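Local coordinates for protein mercuric reductase (Metallosphaera sedula, PDB 4YWO) that probably reduces mercuric ion to elemental mercury at the expense of NADPH, working as an FAD-containing homodimer of the pyridine nucleotide-disulfide oxidoreductase family, at residues Ser206-Pro211 against Glu216-Ala221; Arg222-Asn227 against Pro349-Val354; Glu338-Gln343 against Leu419-Gly424; Val391-Met396 against Val401-Val406; Ile414-Leu419 against Thr439-Leu444. One frame throughout, in Å; residues are numbered along the deposited sequence.

Interaction 1. Residues Ser206-Pro211 against Glu216-Ala221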
# COMPACT_ATOMS: atom_id res chain seq x y z
N SER A 206 -13.69 28.99 0.47
CA SER A 206 -12.30 29.27 0.84
C SER A 206 -11.50 29.45 -0.45
O SER A 206 -11.98 29.03 -1.49
CB SER A 206 -11.78 28.12 1.70
OG SER A 206 -12.65 27.95 2.83
N PRO A 207 -10.30 30.12 -0.44
CA PRO A 207 -9.42 30.35 -1.56
C PRO A 207 -8.74 29.13 -2.15
O PRO A 207 -8.20 29.21 -3.21
CB PRO A 207 -8.30 31.24 -0.98
CG PRO A 207 -8.82 31.69 0.32
CD PRO A 207 -9.81 30.71 0.83
N VAL A 208 -8.79 28.00 -1.41
CA VAL A 208 -8.21 26.76 -1.92
C VAL A 208 -9.14 25.61 -1.53
O VAL A 208 -9.96 25.71 -0.65
CB VAL A 208 -6.80 26.49 -1.32
CG1 VAL A 208 -5.84 27.59 -1.74
CG2 VAL A 208 -6.84 26.33 0.18
N LEU A 209 -8.96 24.53 -2.30
CA LEU A 209 -9.59 23.26 -1.94
C LEU A 209 -8.94 22.69 -0.68
O LEU A 209 -7.74 22.94 -0.44
CB LEU A 209 -9.39 22.33 -3.06
CG LEU A 209 -10.04 22.69 -4.44
CD1 LEU A 209 -9.67 21.70 -5.49
CD2 LEU A 209 -11.55 22.81 -4.33
N ILE A 210 -9.65 21.83 0.05
CA ILE A 210 -9.17 21.18 1.23
C ILE A 210 -8.24 22.03 2.06
O ILE A 210 -7.07 21.75 2.37
CB ILE A 210 -8.52 19.75 0.95
CG1 ILE A 210 -7.44 19.83 -0.08
CG2 ILE A 210 -9.60 18.75 0.57
CD1 ILE A 210 -6.74 18.46 -0.34
N PRO A 211 -8.80 23.15 2.59
CA PRO A 211 -7.89 24.12 3.24
C PRO A 211 -7.40 23.73 4.58
O PRO A 211 -6.50 24.35 5.09
CB PRO A 211 -8.86 25.37 3.39
CG PRO A 211 -10.19 24.79 3.44
CD PRO A 211 -10.17 23.67 2.42
N GLU A 216 0.69 21.93 0.15
CA GLU A 216 1.02 21.11 -0.98
C GLU A 216 -0.21 20.26 -1.42
O GLU A 216 -0.37 20.03 -2.65
CB GLU A 216 2.23 20.20 -0.68
CG GLU A 216 3.54 20.97 -0.46
CD GLU A 216 3.80 21.38 0.96
OE1 GLU A 216 2.91 21.43 1.86
OE2 GLU A 216 5.00 21.61 1.16
N ALA A 217 -0.94 19.74 -0.50
CA ALA A 217 -2.12 18.94 -0.85
C ALA A 217 -3.20 19.76 -1.57
O ALA A 217 -3.80 19.33 -2.55
CB ALA A 217 -2.65 18.17 0.33
N SER A 218 -3.44 21.00 -1.06
CA SER A 218 -4.42 21.88 -1.74
C SER A 218 -4.00 22.15 -3.18
O SER A 218 -4.86 22.18 -4.09
CB SER A 218 -4.51 23.18 -0.95
OG SER A 218 -5.03 22.99 0.34
N VAL A 219 -2.70 22.40 -3.43
CA VAL A 219 -2.20 22.54 -4.81
C VAL A 219 -2.49 21.36 -5.72
O VAL A 219 -3.01 21.51 -6.84
CB VAL A 219 -0.71 22.86 -4.83
CG1 VAL A 219 -0.13 22.80 -6.24
CG2 VAL A 219 -0.42 24.19 -4.14
N GLU A 220 -2.14 20.16 -5.19
CA GLU A 220 -2.35 18.95 -5.91
C GLU A 220 -3.82 18.70 -6.17
O GLU A 220 -4.19 18.25 -7.25
CB GLU A 220 -1.73 17.71 -5.26
CG GLU A 220 -0.23 17.67 -5.07
CD GLU A 220 0.66 17.77 -6.23
OE1 GLU A 220 0.23 18.16 -7.35
OE2 GLU A 220 1.88 17.41 -6.05
N ALA A 221 -4.70 19.02 -5.19
CA ALA A 221 -6.17 18.80 -5.30
C ALA A 221 -6.69 19.55 -6.54
O ALA A 221 -7.44 19.00 -7.37
CB ALA A 221 -6.87 19.20 -4.05
O HOH W 1 -6.75 24.32 -4.22
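S218 OG gives its hydrogen to L209 O across 2.8 Å, approaching at 168° to the carbonyl bond, so the hydroxyl sits almost straight off the oxygen. A S218 chi1 of -65° sets OG beside its own backbone N and points it at the loop that precedes the helix. A water makes a second polar link between the same two residues: it accepts from L209 N and donates to S218 O. Both polar backbone atoms of L209 are thereby tied to one residue on helix 215-227.

Apolar groups flank this link. I210 runs its CG1 arm past S218 and brings CD1 to 3.8 Å from A221 CB, with A217 CB a little farther from that methyl. L209 sends CD1 to the same alanine, 4.0 Å from A221 CB, so two loop side chains share one methyl. V208 CG2 lies at the exposed border, 3.8 Å from S218 OG.

This is the loop leading from strand 199-203 into helix 215-227, folded back on the first turns of that helix. I210 has positive phi and psi, and a direct bond plus a water bridge hold the adjoining L209 backbone, which probably keeps this irregular turn in place.

Interaction 2. Residues Arg222-Asn227 against Pro349-Val354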
# COMPACT_ATOMS: atom_id res chain seq x y z
N ARG A 222 -6.25 20.82 -6.72
CA ARG A 222 -6.65 21.53 -7.89
C ARG A 222 -6.21 20.93 -9.18
O ARG A 222 -6.98 20.81 -10.17
CB ARG A 222 -6.27 23.04 -7.74
CG ARG A 222 -6.80 23.76 -8.92
CD ARG A 222 -6.30 25.17 -9.18
NE ARG A 222 -7.00 26.06 -8.35
CZ ARG A 222 -8.09 26.72 -8.66
NH1 ARG A 222 -8.63 26.67 -9.88
NH2 ARG A 222 -8.56 27.53 -7.79
N ARG A 223 -4.95 20.46 -9.25
CA ARG A 223 -4.40 19.84 -10.42
C ARG A 223 -5.12 18.55 -10.79
O ARG A 223 -5.38 18.29 -11.99
CB ARG A 223 -2.94 19.50 -10.22
CG ARG A 223 -2.12 20.73 -10.10
CD ARG A 223 -0.71 20.26 -9.88
NE ARG A 223 0.25 21.37 -9.99
CZ ARG A 223 1.38 21.40 -9.36
NH1 ARG A 223 1.81 20.37 -8.62
NH2 ARG A 223 2.18 22.48 -9.49
N ILE A 224 -5.46 17.77 -9.74
CA ILE A 224 -6.20 16.51 -9.93
C ILE A 224 -7.52 16.78 -10.53
O ILE A 224 -7.92 16.12 -11.50
CB ILE A 224 -6.27 15.70 -8.64
CG1 ILE A 224 -4.82 15.29 -8.26
CG2 ILE A 224 -7.14 14.44 -8.84
CD1 ILE A 224 -4.68 14.84 -6.81
N MET A 225 -8.24 17.74 -9.98
CA MET A 225 -9.53 18.09 -10.57
C MET A 225 -9.47 18.59 -12.02
O MET A 225 -10.23 18.11 -12.88
CB MET A 225 -10.21 19.09 -9.70
CG MET A 225 -10.63 18.66 -8.29
SD MET A 225 -11.82 17.29 -8.23
CE MET A 225 -10.69 15.87 -8.08
N GLU A 226 -8.53 19.49 -12.23
CA GLU A 226 -8.37 20.09 -13.57
C GLU A 226 -7.92 19.10 -14.55
O GLU A 226 -8.42 19.16 -15.74
CB GLU A 226 -7.48 21.31 -13.48
CG GLU A 226 -8.23 22.44 -12.73
CD GLU A 226 -7.45 23.76 -12.58
OE1 GLU A 226 -6.22 23.76 -12.81
OE2 GLU A 226 -8.08 24.80 -12.15
N ASN A 227 -7.14 18.11 -14.15
CA ASN A 227 -6.70 17.05 -15.07
C ASN A 227 -7.89 16.22 -15.59
O ASN A 227 -7.80 15.64 -16.65
CB ASN A 227 -5.63 16.13 -14.40
CG ASN A 227 -4.26 16.78 -14.24
OD1 ASN A 227 -3.96 17.85 -14.79
ND2 ASN A 227 -3.39 16.11 -13.44
N PRO A 349 -4.92 10.32 -8.45
CA PRO A 349 -4.21 9.64 -7.32
C PRO A 349 -4.84 9.99 -5.99
O PRO A 349 -5.60 10.98 -5.91
CB PRO A 349 -2.81 10.17 -7.42
CG PRO A 349 -2.99 11.58 -7.89
CD PRO A 349 -4.10 11.46 -8.94
N ASN A 350 -4.55 9.18 -5.00
CA ASN A 350 -5.06 9.37 -3.64
C ASN A 350 -4.36 10.55 -2.92
O ASN A 350 -3.21 10.95 -3.25
CB ASN A 350 -4.81 8.19 -2.76
CG ASN A 350 -5.43 6.86 -3.14
OD1 ASN A 350 -4.94 5.82 -2.67
ND2 ASN A 350 -6.43 6.82 -4.02
N LEU A 351 -5.09 11.14 -1.96
CA LEU A 351 -4.46 12.09 -1.00
C LEU A 351 -4.59 11.42 0.31
O LEU A 351 -5.71 10.92 0.67
CB LEU A 351 -5.16 13.45 -0.95
CG LEU A 351 -5.19 14.21 -2.31
CD1 LEU A 351 -6.46 13.88 -3.00
CD2 LEU A 351 -5.02 15.71 -2.10
N ALA A 352 -3.54 11.41 1.13
CA ALA A 352 -3.64 10.72 2.42
C ALA A 352 -2.92 11.53 3.50
O ALA A 352 -1.93 12.22 3.20
CB ALA A 352 -2.94 9.41 2.31
N ARG A 353 -3.36 11.43 4.72
CA ARG A 353 -2.71 12.12 5.81
C ARG A 353 -2.90 11.36 7.12
O ARG A 353 -3.83 10.57 7.31
CB ARG A 353 -3.35 13.49 5.96
CG ARG A 353 -4.78 13.51 6.33
CD ARG A 353 -5.41 14.87 6.49
NE ARG A 353 -4.89 15.54 7.63
CZ ARG A 353 -5.15 16.84 7.88
NH1 ARG A 353 -5.95 17.51 7.04
NH2 ARG A 353 -4.59 17.42 8.92
N VAL A 354 -1.91 11.51 8.00
CA VAL A 354 -2.05 11.02 9.39
C VAL A 354 -1.21 11.93 10.28
O VAL A 354 -0.12 12.35 9.87
CB VAL A 354 -1.64 9.53 9.50
CG1 VAL A 354 -0.24 9.23 9.02
CG2 VAL A 354 -1.91 8.95 10.90
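I224 and P349 mark the nearest approach of the two backbones, their CA atoms 7.6 Å apart, where the last turns of helix 215-227 meet the start of strand 350-355. That spacing rules out backbone hydrogen bonding, and side chains alone bridge it. From P349 onward the strand draws away from the helix.

I224 makes the contact from the helical side. Its CG1 lies beside the backbone N (chi1 -64°) and the chain then extends, carrying CD1 outward to the proline. The end of the I224 chain meets the CG-CD edge of the proline ring, I224 CD1 3.8 Å from P349 CG and I224 CG1 4.0 Å from P349 CD. Two residues along the strand, L351 CD1 lies more loosely, 4.3 Å from I224 CD1. V406 of the neighbouring strand 399-407 touches I224, P349 and L351, completing a small aliphatic cluster.

On another side of the same helix, R222 NH1 makes a salt bridge with E226 OE2, 3.0 Å long, one turn along. The patch joins the nucleotide-binding part of the chain to the dimerisation domain by dispersion contacts and exclusion of water, with no polar bond to fix its direction.

Interaction 3. Residues Glu338-Gln343 against Leu419-Gly424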
# COMPACT_ATOMS: atom_id res chain seq x y z
N GLU A 338 -6.47 10.72 18.43
CA GLU A 338 -6.87 11.16 17.10
C GLU A 338 -5.68 11.55 16.22
O GLU A 338 -5.82 11.65 15.00
CB GLU A 338 -7.86 12.32 17.20
CG GLU A 338 -9.05 12.20 16.27
CD GLU A 338 -10.31 12.81 16.86
OE1 GLU A 338 -10.39 12.93 18.10
OE2 GLU A 338 -11.22 13.17 16.08
N ASN A 339 -4.53 11.78 16.84
CA ASN A 339 -3.29 12.21 16.04
C ASN A 339 -2.47 11.05 15.49
O ASN A 339 -1.44 11.26 14.90
CB ASN A 339 -2.45 13.19 16.83
CG ASN A 339 -3.18 14.52 17.06
OD1 ASN A 339 -4.02 14.97 16.24
ND2 ASN A 339 -2.86 15.16 18.17
N ALA A 340 -3.03 9.81 15.55
CA ALA A 340 -2.50 8.70 14.77
C ALA A 340 -3.62 8.07 13.90
O ALA A 340 -3.49 6.92 13.48
CB ALA A 340 -1.87 7.63 15.64
N VAL A 341 -4.69 8.80 13.66
CA VAL A 341 -5.81 8.29 12.85
C VAL A 341 -5.67 8.81 11.40
O VAL A 341 -5.68 10.04 11.13
CB VAL A 341 -7.13 8.79 13.41
CG1 VAL A 341 -8.28 8.39 12.50
CG2 VAL A 341 -7.39 8.13 14.77
N PRO A 342 -5.57 7.90 10.42
CA PRO A 342 -5.46 8.37 9.00
C PRO A 342 -6.70 8.80 8.32
O PRO A 342 -7.80 8.37 8.72
CB PRO A 342 -4.86 7.16 8.27
CG PRO A 342 -5.41 6.01 9.06
CD PRO A 342 -5.57 6.45 10.47
N GLN A 343 -6.57 9.73 7.37
CA GLN A 343 -7.64 10.09 6.47
C GLN A 343 -7.16 10.07 5.02
O GLN A 343 -6.13 10.66 4.68
CB GLN A 343 -8.21 11.50 6.75
CG GLN A 343 -9.30 11.87 5.75
CD GLN A 343 -9.70 13.34 5.80
OE1 GLN A 343 -9.30 14.10 6.70
NE2 GLN A 343 -10.59 13.69 4.92
N LEU A 419 1.35 3.50 12.04
CA LEU A 419 2.00 2.62 12.98
C LEU A 419 3.29 3.25 13.44
O LEU A 419 3.62 3.23 14.66
CB LEU A 419 2.23 1.27 12.31
CG LEU A 419 2.72 0.14 13.20
CD1 LEU A 419 1.66 -0.23 14.21
CD2 LEU A 419 3.14 -1.09 12.39
N ALA A 420 4.04 3.86 12.50
CA ALA A 420 5.30 4.56 12.86
C ALA A 420 4.99 5.63 13.89
O ALA A 420 5.72 5.77 14.91
CB ALA A 420 5.92 5.17 11.63
N ILE A 421 3.95 6.40 13.72
CA ILE A 421 3.58 7.47 14.64
C ILE A 421 3.20 6.91 16.00
O ILE A 421 3.72 7.37 17.04
CB ILE A 421 2.43 8.37 14.12
CG1 ILE A 421 2.92 9.22 12.90
CG2 ILE A 421 1.92 9.33 15.21
CD1 ILE A 421 1.89 9.90 12.06
N ARG A 422 2.38 5.85 16.02
CA ARG A 422 2.06 5.20 17.33
C ARG A 422 3.28 4.71 18.06
O ARG A 422 3.38 4.79 19.32
CB ARG A 422 1.09 4.04 17.11
CG ARG A 422 -0.24 4.60 16.66
CD ARG A 422 -1.36 3.59 16.78
NE ARG A 422 -1.66 3.38 18.21
CZ ARG A 422 -1.41 2.30 18.95
NH1 ARG A 422 -0.75 1.25 18.52
NH2 ARG A 422 -1.75 2.36 20.23
N PHE A 423 4.28 4.20 17.40
CA PHE A 423 5.48 3.69 18.02
C PHE A 423 6.48 4.79 18.36
O PHE A 423 7.55 4.49 18.90
CB PHE A 423 6.09 2.60 17.15
CG PHE A 423 5.48 1.18 17.47
CD1 PHE A 423 6.03 0.41 18.50
CD2 PHE A 423 4.35 0.75 16.93
CE1 PHE A 423 5.50 -0.83 18.83
CE2 PHE A 423 3.85 -0.53 17.20
CZ PHE A 423 4.40 -1.28 18.19
N GLY A 424 6.21 6.03 17.96
CA GLY A 424 7.21 7.11 18.14
C GLY A 424 8.46 6.87 17.34
O GLY A 424 9.56 7.21 17.77
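A340 CB presses against the side of R422, 3.6 Å from its CG, and this is the shortest approach between the loop and the helix end. The same methyl lies 4.2 Å from I421 CG2, so it rests against two consecutive helical residues. I421 CG2 also comes within 3.9 Å of N339 O, a carbon-to-oxygen contact with no hydrogen bond in it. The I421 methyl CG2 stands opposite the backbone N, with CG1 beside it (chi1 -69°), which turns one branch to the loop while the other arm passes to V354 of strand 350-355.

R422 offers only the aliphatic root of its chain to A340. The chain then bends at chi3 and takes the guanidinium away to the second subunit, where NH1 makes a weak hydrogen bond to T433 OG1 of that subunit and D429 of that subunit packs against R422.

The contact belongs to the dimerisation domain of the disulfide oxidoreductase fold: the loop after helix 314-330 lies over the C-terminal turns of helix 414-422 before entering strand 343-345. That helix finishes in a Schellman motif, with G424 at a positive phi of 64°. F423 N to L419 O, 3.0 Å, is the last ordinary helical bond, and G424 N reaches back into the last turn to I421 O, also 3.0 Å.

Beyond the cap lies the subunit interface. The F423 ring meets F423 of the second subunit with their planes at about 50°, and P342 packs on H435 of the second subunit.

Interaction 4. Residues Val391-Met396 against Val401-Val406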
# COMPACT_ATOMS: atom_id res chain seq x y z
N VAL A 391 5.44 13.31 -0.91
CA VAL A 391 5.34 12.75 0.46
C VAL A 391 5.98 13.79 1.40
O VAL A 391 7.13 14.22 1.18
CB VAL A 391 5.98 11.35 0.62
CG1 VAL A 391 5.76 10.87 2.00
CG2 VAL A 391 5.33 10.45 -0.33
N LYS A 392 5.23 14.19 2.43
CA LYS A 392 5.74 15.16 3.43
C LYS A 392 5.75 14.50 4.78
O LYS A 392 4.78 13.84 5.18
CB LYS A 392 4.84 16.35 3.50
CG LYS A 392 5.30 17.49 4.39
CD LYS A 392 4.39 18.72 4.12
CE LYS A 392 4.95 19.92 4.78
NZ LYS A 392 4.09 21.12 4.47
N MET A 393 6.84 14.65 5.49
CA MET A 393 7.06 14.05 6.81
C MET A 393 7.40 15.11 7.82
O MET A 393 8.18 16.02 7.47
CB MET A 393 8.10 12.94 6.74
CG MET A 393 8.40 12.15 8.05
SD MET A 393 9.53 10.80 7.82
CE MET A 393 8.41 9.60 7.12
N VAL A 394 6.78 15.06 8.97
CA VAL A 394 6.98 16.04 10.02
C VAL A 394 7.45 15.37 11.29
O VAL A 394 6.89 14.35 11.69
CB VAL A 394 5.68 16.78 10.33
CG1 VAL A 394 5.86 17.84 11.40
CG2 VAL A 394 4.97 17.35 9.10
N THR A 395 8.54 15.88 11.90
CA THR A 395 9.04 15.23 13.15
C THR A 395 9.00 16.28 14.26
O THR A 395 9.09 17.46 14.00
CB THR A 395 10.47 14.66 13.08
OG1 THR A 395 11.40 15.78 12.82
CG2 THR A 395 10.60 13.62 11.95
N MET A 396 8.82 15.83 15.51
CA MET A 396 8.80 16.75 16.68
C MET A 396 9.70 16.02 17.68
O MET A 396 9.46 14.86 18.02
CB MET A 396 7.36 16.92 17.15
CG MET A 396 7.21 17.22 18.65
SD MET A 396 7.63 18.94 18.69
CE MET A 396 5.90 19.43 18.41
N VAL A 401 5.67 12.58 13.68
CA VAL A 401 4.40 12.96 14.07
C VAL A 401 3.34 13.29 13.02
O VAL A 401 2.16 13.52 13.35
CB VAL A 401 4.40 14.09 15.12
CG1 VAL A 401 5.21 13.67 16.37
CG2 VAL A 401 4.88 15.41 14.56
N GLY A 402 3.74 13.35 11.75
CA GLY A 402 2.77 13.60 10.69
C GLY A 402 3.38 13.11 9.41
O GLY A 402 4.57 13.23 9.12
N VAL A 403 2.50 12.55 8.56
CA VAL A 403 2.85 12.18 7.19
C VAL A 403 1.67 12.53 6.31
O VAL A 403 0.51 12.21 6.65
CB VAL A 403 3.21 10.67 7.06
CG1 VAL A 403 3.37 10.25 5.63
CG2 VAL A 403 4.35 10.25 7.95
N HIS A 404 1.94 13.17 5.17
CA HIS A 404 0.96 13.64 4.24
C HIS A 404 1.46 13.27 2.90
O HIS A 404 2.59 13.49 2.56
CB HIS A 404 0.80 15.17 4.37
CG HIS A 404 0.57 15.59 5.78
ND1 HIS A 404 -0.67 15.83 6.30
CD2 HIS A 404 1.43 15.71 6.82
CE1 HIS A 404 -0.58 16.05 7.59
NE2 HIS A 404 0.70 15.90 7.94
N ALA A 405 0.57 12.75 2.01
CA ALA A 405 1.09 12.28 0.73
C ALA A 405 -0.01 12.36 -0.35
O ALA A 405 -1.23 12.30 -0.04
CB ALA A 405 1.57 10.86 0.84
N VAL A 406 0.42 12.52 -1.59
CA VAL A 406 -0.45 12.46 -2.77
C VAL A 406 0.33 11.54 -3.73
O VAL A 406 1.49 11.77 -4.06
CB VAL A 406 -0.70 13.89 -3.37
CG1 VAL A 406 -1.42 13.70 -4.70
CG2 VAL A 406 -1.43 14.74 -2.39
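M393 has CG trans to the backbone N (chi1 -178°) and then bends at chi3, which brings its CE beside V403 CG2 at 4.2 Å, the two side chains lying next to each other and pointing the same way. V403 carries CG1 trans to its own N (chi1 172°), so CG2 is the branch turned to the methionine. V391 likewise has CG1 trans to N (chi1 -177°), and its CG2 is the branch that meets A405 CB, 4.0 Å away. These torsions lay the groups out on the face that the strand backbone already gives them. Helix 442-449 covers that face through L444 and V447.

K392, V394 and H404 occupy the other face. K392 runs out fully extended, so its NZ leaves the hairpin to form salt bridges with E214 and E216. H404 NE2 bonds L356 O, which fixes the rotation of an imidazole whose edge lies near K392 O.

The backbones are antiparallel. K392 N bonds H404 O at 2.7 Å and nearly straight, and H404 N returns the bond to K392 O. V394 N then bonds G402 O at 2.9 Å. Next to that pair the register slips: V394 O takes V401 N at 2.9 Å and, weakly, G402 N, so one carbonyl serves two successive amides. V401 CG2 fills the end near M396 CB, 3.9 Å away.

V401 and G402 facing V394 together make a classic beta bulge, just after the turn of the hairpin formed by strands 390-396 and 399-407. This hairpin supplies two inner strands of the antiparallel sheet of the dimerisation domain.

Interaction 5. Residues Ile414-Leu419 against Thr439-Leu444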
# COMPACT_ATOMS: atom_id res chain seq x y z
N ILE A 414 -0.41 4.49 4.13
CA ILE A 414 -0.65 5.44 5.22
C ILE A 414 -0.78 4.68 6.51
O ILE A 414 -0.48 5.22 7.58
CB ILE A 414 -1.83 6.38 4.94
CG1 ILE A 414 -1.68 7.73 5.69
CG2 ILE A 414 -3.19 5.73 5.21
CD1 ILE A 414 -0.54 8.56 5.24
N GLY A 415 -1.10 3.35 6.48
CA GLY A 415 -1.12 2.62 7.70
C GLY A 415 0.30 2.36 8.24
O GLY A 415 0.46 2.31 9.48
N GLU A 416 1.27 2.21 7.36
CA GLU A 416 2.66 2.18 7.85
C GLU A 416 3.01 3.44 8.58
O GLU A 416 3.65 3.39 9.67
CB GLU A 416 3.63 1.89 6.72
CG GLU A 416 5.07 1.84 7.11
CD GLU A 416 6.11 1.58 6.03
OE1 GLU A 416 5.77 1.12 4.90
OE2 GLU A 416 7.31 1.97 6.27
N ALA A 417 2.60 4.58 8.04
CA ALA A 417 2.85 5.85 8.72
C ALA A 417 2.13 5.97 10.05
O ALA A 417 2.75 6.42 11.01
CB ALA A 417 2.49 7.04 7.80
N ALA A 418 0.86 5.52 10.09
CA ALA A 418 0.16 5.50 11.36
C ALA A 418 0.85 4.66 12.43
O ALA A 418 0.99 5.08 13.57
CB ALA A 418 -1.24 5.03 11.15
N LEU A 419 1.35 3.50 12.04
CA LEU A 419 2.00 2.62 12.98
C LEU A 419 3.29 3.25 13.44
O LEU A 419 3.62 3.23 14.66
CB LEU A 419 2.23 1.27 12.31
CG LEU A 419 2.72 0.14 13.20
CD1 LEU A 419 1.66 -0.23 14.21
CD2 LEU A 419 3.14 -1.09 12.39
N THR A 439 8.40 0.10 -4.95
CA THR A 439 7.04 0.33 -4.44
C THR A 439 6.83 1.78 -4.23
O THR A 439 7.78 2.54 -4.01
CB THR A 439 6.72 -0.45 -3.14
OG1 THR A 439 7.65 -0.12 -2.07
CG2 THR A 439 6.74 -1.96 -3.42
N ILE A 440 5.57 2.19 -4.21
CA ILE A 440 5.27 3.60 -3.75
C ILE A 440 5.61 3.78 -2.27
O ILE A 440 6.11 4.83 -1.90
CB ILE A 440 3.83 3.96 -4.10
CG1 ILE A 440 3.54 3.86 -5.65
CG2 ILE A 440 3.49 5.39 -3.57
CD1 ILE A 440 4.29 4.87 -6.45
N ALA A 441 5.40 2.76 -1.48
CA ALA A 441 5.64 2.82 -0.03
C ALA A 441 7.07 3.13 0.35
O ALA A 441 7.34 3.69 1.43
CB ALA A 441 5.15 1.60 0.61
N GLU A 442 8.02 2.74 -0.49
CA GLU A 442 9.38 3.10 -0.07
C GLU A 442 9.62 4.59 -0.10
O GLU A 442 10.62 5.04 0.55
CB GLU A 442 10.52 2.51 -0.89
CG GLU A 442 10.29 1.38 -1.72
CD GLU A 442 11.36 1.26 -2.79
OE1 GLU A 442 12.54 0.96 -2.48
OE2 GLU A 442 11.04 1.38 -3.97
N SER A 443 8.67 5.39 -0.63
CA SER A 443 8.71 6.86 -0.45
C SER A 443 8.73 7.28 1.02
O SER A 443 9.31 8.32 1.34
CB SER A 443 7.56 7.54 -1.16
OG SER A 443 6.34 7.17 -0.54
N LEU A 444 8.21 6.49 1.94
CA LEU A 444 8.29 6.79 3.39
C LEU A 444 9.74 6.76 3.86
O LEU A 444 10.15 7.59 4.63
CB LEU A 444 7.45 5.81 4.21
CG LEU A 444 5.96 5.96 3.90
CD1 LEU A 444 5.20 4.85 4.61
CD2 LEU A 444 5.41 7.28 4.42
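E416 and L444 carry the close-packed part of this contact, sliding past each other in opposite directions. E416 is drawn out straight, CG standing opposite the backbone N (chi1 -180°), and L444 CD1 sits against the flank of the extended chain: 3.7 Å from E416 CD and 4.0 Å from E416 CB. One leucine methyl thus covers the glutamate from root to carboxylate. The acid is buried, and its OE2 is hydrogen-bonded to H435 NE2, a likely reason why it can sit against aliphatic carbon.

Away from this pair the fit loosens. A417 CB is 4.5 Å from L444 CD2, and A441 CB stands 4.4 Å from E416 OE1. At the partly exposed margin E442 does not touch helix 414-422 and bonds within its own turn. There E442 N bonds T439 OG1, and in one modelled conformer of E442 its OE2 accepts from T439 N at 3.1 Å. S443 OG and S443 N both donate to I440 O.

The reciprocal T439-E442 bonds are a capping box at the entry to helix 442-449. E412 of the second subunit accepts from I440 N and A441 N in this same turn, so the helix start lies in the dimer interface. F437, just before it in the chain, is an FAD-binding residue, though not for the FAD of its own chain, consistent with the shared active sites of this family, where the C-terminal part of one subunit approaches the flavin of the other.

How the interactions relate
Interactions 1 and 2 sit 9 Å apart between centres on helix 215-227 and meet where I210 CD1 lies 3.7 Å from L351 CD2. Strand 350-355 carries interaction 2 into the sheet of interaction 4, with A352 N 2.7 Å from A405 O; a salt bridge from E216 OE1 to K392 NZ, 2.9 Å long, links interactions 1 and 4. Helix 414-422 serves interactions 3 and 5, which share L419 and both touch the second subunit. V403 CG2 of interaction 4 packs 3.7 Å from A417 CB of interaction 5. The side chains of I210, L351 and A441 stay about 13, 12 and 13 Å from a bound FAD.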